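Local coordinates for LP04448p (Drosophila melanogaster, PDB 4QMH), which probably promotes microtubule polymerisation as an XMAP215-family protein, the crystallised fragment being its fourth TOG domain, at residues H182-A185 and H186-D189; E133-S137 and E138-D142; P53-G56 and D57-A61. All blocks are in the same frame, centred on the assembly; numbering follows the deposited sequence.

Interaction 1: H182-A185 and H186-D189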
loop_
_atom_site.group_PDB
_atom_site.type_symbol
_atom_site.label_atom_id
_atom_site.label_comp_id
_atom_site.label_asym_id
_atom_site.label_seq_id
_atom_site.Cartn_x
_atom_site.Cartn_y
_atom_site.Cartn_z
ATOM N N HIS A 182 13.353 -7.543 7.196
ATOM C CA HIS A 182 13.010 -6.229 7.736
ATOM C C HIS A 182 12.346 -6.411 9.092
ATOM O O HIS A 182 12.585 -5.641 10.009
ATOM C CB HIS A 182 12.117 -5.472 6.765
ATOM C CG HIS A 182 12.684 -5.410 5.384
ATOM N ND1 HIS A 182 13.814 -4.682 5.081
ATOM C CD2 HIS A 182 12.302 -6.013 4.234
ATOM C CE1 HIS A 182 14.094 -4.827 3.797
ATOM N NE2 HIS A 182 13.193 -5.629 3.261
ATOM N N LEU A 183 11.538 -7.455 9.228
ATOM C CA LEU A 183 10.936 -7.746 10.518
ATOM C C LEU A 183 12.041 -7.975 11.552
ATOM O O LEU A 183 11.987 -7.446 12.664
ATOM C CB LEU A 183 10.073 -8.996 10.413
ATOM C CG LEU A 183 9.411 -9.442 11.715
ATOM C CD1 LEU A 183 8.346 -8.458 12.113
ATOM C CD2 LEU A 183 8.804 -10.815 11.496
ATOM N N TYR A 184 13.044 -8.772 11.188
ATOM C CA TYR A 184 14.093 -9.137 12.143
ATOM C C TYR A 184 14.961 -7.942 12.545
ATOM O O TYR A 184 15.468 -7.874 13.667
ATOM C CB TYR A 184 14.948 -10.286 11.602
ATOM C CG TYR A 184 14.216 -11.615 11.557
ATOM C CD1 TYR A 184 12.941 -11.746 12.098
ATOM C CD2 TYR A 184 14.812 -12.743 10.997
ATOM C CE1 TYR A 184 12.270 -12.958 12.067
ATOM C CE2 TYR A 184 14.144 -13.966 10.963
ATOM C CZ TYR A 184 12.874 -14.058 11.501
ATOM O OH TYR A 184 12.199 -15.259 11.472
ATOM N N ALA A 185 15.123 -6.989 11.638
ATOM C CA ALA A 185 15.833 -5.763 11.989
ATOM C C ALA A 185 14.962 -4.841 12.839
ATOM O O ALA A 185 15.425 -4.278 13.833
ATOM C CB ALA A 185 16.284 -5.044 10.748
ATOM N N HIS A 186 13.702 -4.687 12.443
ATOM C CA HIS A 186 12.839 -3.678 13.057
ATOM C C HIS A 186 12.303 -4.060 14.435
ATOM O O HIS A 186 11.926 -3.186 15.209
ATOM C CB HIS A 186 11.714 -3.263 12.097
ATOM C CG HIS A 186 12.216 -2.670 10.819
ATOM N ND1 HIS A 186 11.409 -2.458 9.720
ATOM C CD2 HIS A 186 13.454 -2.255 10.459
ATOM C CE1 HIS A 186 12.128 -1.942 8.743
ATOM N NE2 HIS A 186 13.376 -1.813 9.165
ATOM N N ILE A 187 12.275 -5.357 14.735
ATOM C CA ILE A 187 12.009 -5.825 16.083
ATOM C C ILE A 187 12.988 -5.175 17.046
ATOM O O ILE A 187 12.686 -4.998 18.222
ATOM C CB ILE A 187 12.168 -7.353 16.166
ATOM C CG1 ILE A 187 10.895 -8.035 15.678
ATOM C CG2 ILE A 187 12.494 -7.793 17.585
ATOM C CD1 ILE A 187 11.077 -9.515 15.495
ATOM N N CYS A 188 14.155 -4.803 16.524
ATOM C CA CYS A 188 15.216 -4.197 17.323
ATOM C C CYS A 188 15.495 -2.747 16.936
ATOM O O CYS A 188 16.536 -2.198 17.301
ATOM C CB CYS A 188 16.507 -4.994 17.176
ATOM S SG CYS A 188 16.383 -6.678 17.789
ATOM N N ASP A 189 14.576 -2.136 16.194
ATOM C CA ASP A 189 14.779 -0.783 15.683
ATOM C C ASP A 189 15.088 0.186 16.816
ATOM O O ASP A 189 14.692 -0.033 17.953
ATOM C CB ASP A 189 13.541 -0.317 14.915
ATOM C CG ASP A 189 13.829 0.843 13.989
ATOM O OD1 ASP A 189 13.637 2.006 14.403
ATOM O OD2 ASP A 189 14.243 0.597 12.840
#
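H182 meets H186 one helical turn further along mainly through its carbonyl oxygen. H186 N donates to H182 O at 2.8 Å, and the same oxygen lies over one face of the H186 imidazole, offset toward its rim and 3.1 Å above the plane. H186 holds CG beside its backbone N (chi1 -60°), which brings the ring back over this carbonyl, while H182 CB comes within 4.0 Å of H186 CE1. Next in line, L183 O accepts I187 N at 3.0 Å, and L183 CG lies 4.1 Å from I187 CD1, the two side chains passing at a slant. Here helix 173-186 ends within the all-helical, HEAT-repeat TOG domain, and a type I beta turn from H186 to D189 leads on toward helix 192-209. H186 ND1 is hydrogen-bonded to NE1 of W156, whose ring stands nearly perpendicular to the imidazole; a leucine in place of H186 would probably leave that indole N-H without its partner. Y184 CD1 approaches I187 CD1 more loosely, at 4.5 Å, while its hydroxyl reaches M214 O. Last comes A185, with CB set 4.0 Å from H186 CD2.

Interaction 2: E133-S137 and E138-D142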
loop_
_atom_site.group_PDB
_atom_site.type_symbol
_atom_site.label_atom_id
_atom_site.label_comp_id
_atom_site.label_asym_id
_atom_site.label_seq_id
_atom_site.Cartn_x
_atom_site.Cartn_y
_atom_site.Cartn_z
ATOM N N GLU A 133 -3.486 -8.353 -4.305
ATOM C CA GLU A 133 -2.576 -7.623 -5.181
ATOM C C GLU A 133 -1.535 -6.791 -4.452
ATOM O O GLU A 133 -0.552 -6.371 -5.076
ATOM C CB GLU A 133 -3.337 -6.736 -6.175
ATOM C CG GLU A 133 -3.958 -7.504 -7.324
ATOM C CD GLU A 133 -5.161 -8.295 -6.875
ATOM O OE1 GLU A 133 -5.748 -7.943 -5.828
ATOM O OE2 GLU A 133 -5.528 -9.260 -7.565
ATOM N N PHE A 134 -1.723 -6.548 -3.153
ATOM C CA PHE A 134 -0.733 -5.782 -2.374
ATOM C C PHE A 134 0.504 -6.620 -2.064
ATOM O O PHE A 134 1.581 -6.086 -1.778
ATOM C CB PHE A 134 -1.313 -5.312 -1.035
ATOM C CG PHE A 134 -2.424 -4.303 -1.157
ATOM C CD1 PHE A 134 -2.435 -3.373 -2.179
ATOM C CD2 PHE A 134 -3.450 -4.283 -0.226
ATOM C CE1 PHE A 134 -3.465 -2.446 -2.273
ATOM C CE2 PHE A 134 -4.482 -3.355 -0.310
ATOM C CZ PHE A 134 -4.489 -2.443 -1.336
ATOM N N PHE A 135 0.332 -7.939 -2.067
ATOM C CA PHE A 135 1.374 -8.867 -1.627
ATOM C C PHE A 135 2.078 -9.509 -2.816
ATOM O O PHE A 135 2.127 -10.730 -2.957
ATOM C CB PHE A 135 0.772 -9.898 -0.664
ATOM C CG PHE A 135 0.267 -9.281 0.604
ATOM C CD1 PHE A 135 1.144 -8.990 1.638
ATOM C CD2 PHE A 135 -1.068 -8.942 0.750
ATOM C CE1 PHE A 135 0.687 -8.394 2.818
ATOM C CE2 PHE A 135 -1.527 -8.331 1.913
ATOM C CZ PHE A 135 -0.641 -8.061 2.954
ATOM N N GLU A 136 2.629 -8.640 -3.657
ATOM C CA GLU A 136 3.301 -9.020 -4.883
ATOM C C GLU A 136 4.447 -8.061 -5.151
ATOM O O GLU A 136 4.396 -6.888 -4.771
ATOM C CB GLU A 136 2.330 -8.976 -6.069
ATOM C CG GLU A 136 1.151 -9.932 -5.925
ATOM C CD GLU A 136 0.569 -10.357 -7.270
ATOM O OE1 GLU A 136 1.147 -9.988 -8.306
ATOM O OE2 GLU A 136 -0.459 -11.062 -7.286
ATOM N N SER A 137 5.481 -8.583 -5.802
ATOM C CA SER A 137 6.561 -7.781 -6.362
ATOM C C SER A 137 7.369 -6.995 -5.345
ATOM O O SER A 137 8.058 -6.044 -5.703
ATOM C CB SER A 137 6.007 -6.852 -7.444
ATOM O OG SER A 137 5.386 -7.613 -8.464
ATOM N N GLU A 138 7.285 -7.420 -4.085
ATOM C CA GLU A 138 8.032 -6.813 -2.985
ATOM C C GLU A 138 7.748 -5.330 -2.801
ATOM O O GLU A 138 8.613 -4.584 -2.366
ATOM C CB GLU A 138 9.538 -7.064 -3.125
ATOM C CG GLU A 138 9.883 -8.563 -3.037
ATOM C CD GLU A 138 11.384 -8.865 -3.057
ATOM O OE1 GLU A 138 12.209 -7.936 -2.934
ATOM O OE2 GLU A 138 11.746 -10.055 -3.197
ATOM N N MET A 139 6.534 -4.902 -3.113
ATOM C CA MET A 139 6.176 -3.498 -2.887
ATOM C C MET A 139 6.276 -3.122 -1.417
ATOM O O MET A 139 6.823 -2.075 -1.063
ATOM C CB MET A 139 4.782 -3.197 -3.431
ATOM C CG MET A 139 4.736 -3.238 -4.948
ATOM S SD MET A 139 3.097 -2.939 -5.650
ATOM C CE MET A 139 2.208 -4.395 -5.126
ATOM N N ILE A 140 5.753 -3.986 -0.560
ATOM C CA ILE A 140 5.806 -3.733 0.878
ATOM C C ILE A 140 7.254 -3.787 1.405
ATOM O O ILE A 140 7.705 -2.880 2.114
ATOM C CB ILE A 140 4.847 -4.686 1.620
ATOM C CG1 ILE A 140 3.394 -4.271 1.343
ATOM C CG2 ILE A 140 5.120 -4.700 3.116
ATOM C CD1 ILE A 140 2.370 -5.342 1.715
ATOM N N ALA A 141 7.990 -4.833 1.042
ATOM C CA ALA A 141 9.386 -4.942 1.467
ATOM C C ALA A 141 10.235 -3.758 0.997
ATOM O O ALA A 141 11.091 -3.275 1.730
ATOM C CB ALA A 141 9.986 -6.247 0.984
ATOM N N ASP A 142 9.995 -3.291 -0.221
ATOM C CA ASP A 142 10.766 -2.168 -0.741
ATOM C C ASP A 142 10.467 -0.899 0.054
ATOM O O ASP A 142 11.360 -0.068 0.269
ATOM C CB ASP A 142 10.483 -1.946 -2.228
ATOM C CG ASP A 142 11.265 -2.891 -3.123
ATOM O OD1 ASP A 142 12.253 -3.488 -2.652
ATOM O OD2 ASP A 142 10.897 -3.013 -4.312
HETATM O O HOH W 1 4.355 -6.296 -1.427
#
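M139 lays its side chain back across the loop that precedes it, touching three carbonyl oxygens of residues 133-137. At the root, M139 CB stands 3.9 Å from E136 O, and CG, placed beside the backbone N, draws slightly closer to the same oxygen at 3.7 Å. The chain runs extended through chi2 to SD and then bends at chi3 (-68°), which turns the terminal methyl inward. CE ends 3.3 Å from E136 O and 3.4 Å from E133 O, with F134 O a little farther off, so the methyl next to sulfur sits among oxygens and is probably polarised by them. On its other contacts the side chain meets F100 and P101 of helix 96-106. This is the entry to helix 139-145 in the HEAT-repeat array of the TOG domain: a 3-10 segment gives way to a loop in which S137 and E138 both adopt positive phi, with E138 at the N-cap position and its N-H bonded to D175 OD1. The start of the helix is tied back to the loop in two ways. M139 N makes a weak but nearly straight hydrogen bond to E136 O (3.4 Å, 170°), and a water accepts from I140 N at 2.8 Å and lies within hydrogen-bonding distance of F134 O, to which it probably donates. Beyond this bridge, I140 CD1 packs obliquely against the F135 ring, 3.7 Å from CE1. F135 also rests on I176 of helix 173-186, and both side chains reach L159 of helix 149-162.

Interaction 3: P53-G56 and D57-A61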
loop_
_atom_site.group_PDB
_atom_site.type_symbol
_atom_site.label_atom_id
_atom_site.label_comp_id
_atom_site.label_asym_id
_atom_site.label_seq_id
_atom_site.Cartn_x
_atom_site.Cartn_y
_atom_site.Cartn_z
ATOM N N PRO A 53 -12.724 -0.645 -15.668
ATOM C CA PRO A 53 -11.320 -0.561 -15.244
ATOM C C PRO A 53 -10.394 0.068 -16.284
ATOM O O PRO A 53 -9.245 0.373 -15.980
ATOM C CB PRO A 53 -10.925 -2.034 -15.046
ATOM C CG PRO A 53 -12.203 -2.787 -14.955
ATOM C CD PRO A 53 -13.172 -2.042 -15.810
ATOM N N SER A 54 -10.886 0.242 -17.504
ATOM C CA SER A 54 -10.084 0.801 -18.588
ATOM C C SER A 54 -9.993 2.322 -18.469
ATOM O O SER A 54 -10.981 3.033 -18.689
ATOM C CB SER A 54 -10.698 0.413 -19.936
ATOM O OG SER A 54 -12.096 0.667 -19.965
ATOM N N ILE A 55 -8.812 2.824 -18.122
ATOM C CA ILE A 55 -8.643 4.263 -17.933
ATOM C C ILE A 55 -7.470 4.821 -18.735
ATOM O O ILE A 55 -6.840 5.801 -18.345
ATOM C CB ILE A 55 -8.523 4.622 -16.422
ATOM C CG1 ILE A 55 -7.420 3.793 -15.747
ATOM C CG2 ILE A 55 -9.872 4.415 -15.732
ATOM C CD1 ILE A 55 -7.196 4.140 -14.279
ATOM N N GLY A 56 -7.200 4.208 -19.884
ATOM C CA GLY A 56 -6.138 4.689 -20.747
ATOM C C GLY A 56 -4.815 4.650 -20.005
ATOM O O GLY A 56 -4.474 3.634 -19.395
ATOM N N ASP A 57 -4.072 5.756 -20.045
ATOM C CA ASP A 57 -2.793 5.845 -19.351
ATOM C C ASP A 57 -2.895 6.596 -18.021
ATOM O O ASP A 57 -1.903 7.127 -17.520
ATOM C CB ASP A 57 -1.747 6.525 -20.251
ATOM C CG ASP A 57 -1.483 5.757 -21.541
ATOM O OD1 ASP A 57 -1.509 4.519 -21.505
ATOM O OD2 ASP A 57 -1.260 6.399 -22.588
ATOM N N LEU A 58 -4.095 6.643 -17.454
ATOM C CA LEU A 58 -4.316 7.434 -16.251
ATOM C C LEU A 58 -3.550 6.924 -15.025
ATOM O O LEU A 58 -3.091 7.725 -14.214
ATOM C CB LEU A 58 -5.806 7.509 -15.913
ATOM C CG LEU A 58 -6.163 8.312 -14.662
ATOM C CD1 LEU A 58 -5.717 9.779 -14.823
ATOM C CD2 LEU A 58 -7.654 8.212 -14.392
ATOM N N ALA A 59 -3.419 5.604 -14.871
ATOM C CA ALA A 59 -2.824 5.068 -13.641
ATOM C C ALA A 59 -1.371 5.493 -13.433
ATOM O O ALA A 59 -1.017 5.965 -12.358
ATOM C CB ALA A 59 -2.989 3.533 -13.544
ATOM N N PRO A 60 -0.522 5.351 -14.463
ATOM C CA PRO A 60 0.852 5.825 -14.270
ATOM C C PRO A 60 0.902 7.341 -14.062
ATOM O O PRO A 60 1.731 7.836 -13.294
ATOM C CB PRO A 60 1.550 5.432 -15.574
ATOM C CG PRO A 60 0.696 4.358 -16.175
ATOM C CD PRO A 60 -0.707 4.664 -15.753
ATOM N N ALA A 61 0.001 8.057 -14.723
ATOM C CA ALA A 61 -0.091 9.504 -14.554
ATOM C C ALA A 61 -0.411 9.860 -13.107
ATOM O O ALA A 61 0.222 10.740 -12.530
ATOM C CB ALA A 61 -1.137 10.087 -15.489
HETATM O O HOH W 2 -3.873 3.283 -16.634
#
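I55 and L58 pack against each other across a type II' beta turn, I55 to L58, that leads the chain into helix 58-66 of this HEAT-repeat TOG domain. I55 CD1 lies 4.0 Å from L58 CB and 4.1 Å from L58 CD2, and the same methyl lies 4.3 Å from A59 CB, so one methyl bridges two successive residues of the first helical turn. The I55 torsion explains this reach: CG1 stands between the backbone N and the carbonyl carbon (chi1 53°), a crowded position that directs CD1 over the helix start. L58, with CG anti to its own N, runs obliquely past it.

The backbone beneath holds the pair in place. L58 N donates to I55 O at 3.0 Å (154°), approaching tilted 33° from the carbonyl plane. G56 occupies the corner with positive phi, where a CB would collide with D57 N. D57 stands at the N-cap position, yet its carboxylate makes no capping bond. A water performs a related service nearby, donating to G56 O at 2.8 Å and accepting from A59 N at 2.9 Å, which satisfies an amide of the first turn.

Farther out, I55 rests on I14 and H95, while L58 leans on M26 of helix 20-26. H95 also touches A59, and its NE2 is hydrogen-bonded to P53 O, fixing the incoming chain; one residue later, S54 OG is hydrogen-bonded to D13 OD1.

From the N terminus, interaction 3 comes first, ending the loop after helix 31-48 and starting helix 58-66. Interaction 2 follows, in the loop after helix 112-129, where the chain enters helix 139-145, and interaction 1 comes last, at the exit from helix 173-186 toward helix 192-209. Each is complete before the next begins; none nests within or crosses another. Interactions 3 and 1 lie on opposite sides of the chain's centre, their centres about 37 Å apart, with interaction 2 about 20 Å from the former and 18 Å from the latter. Contact is made between interactions 1 and 2, where the H182 ring packs on A141, joining helices 139-145 and 173-186.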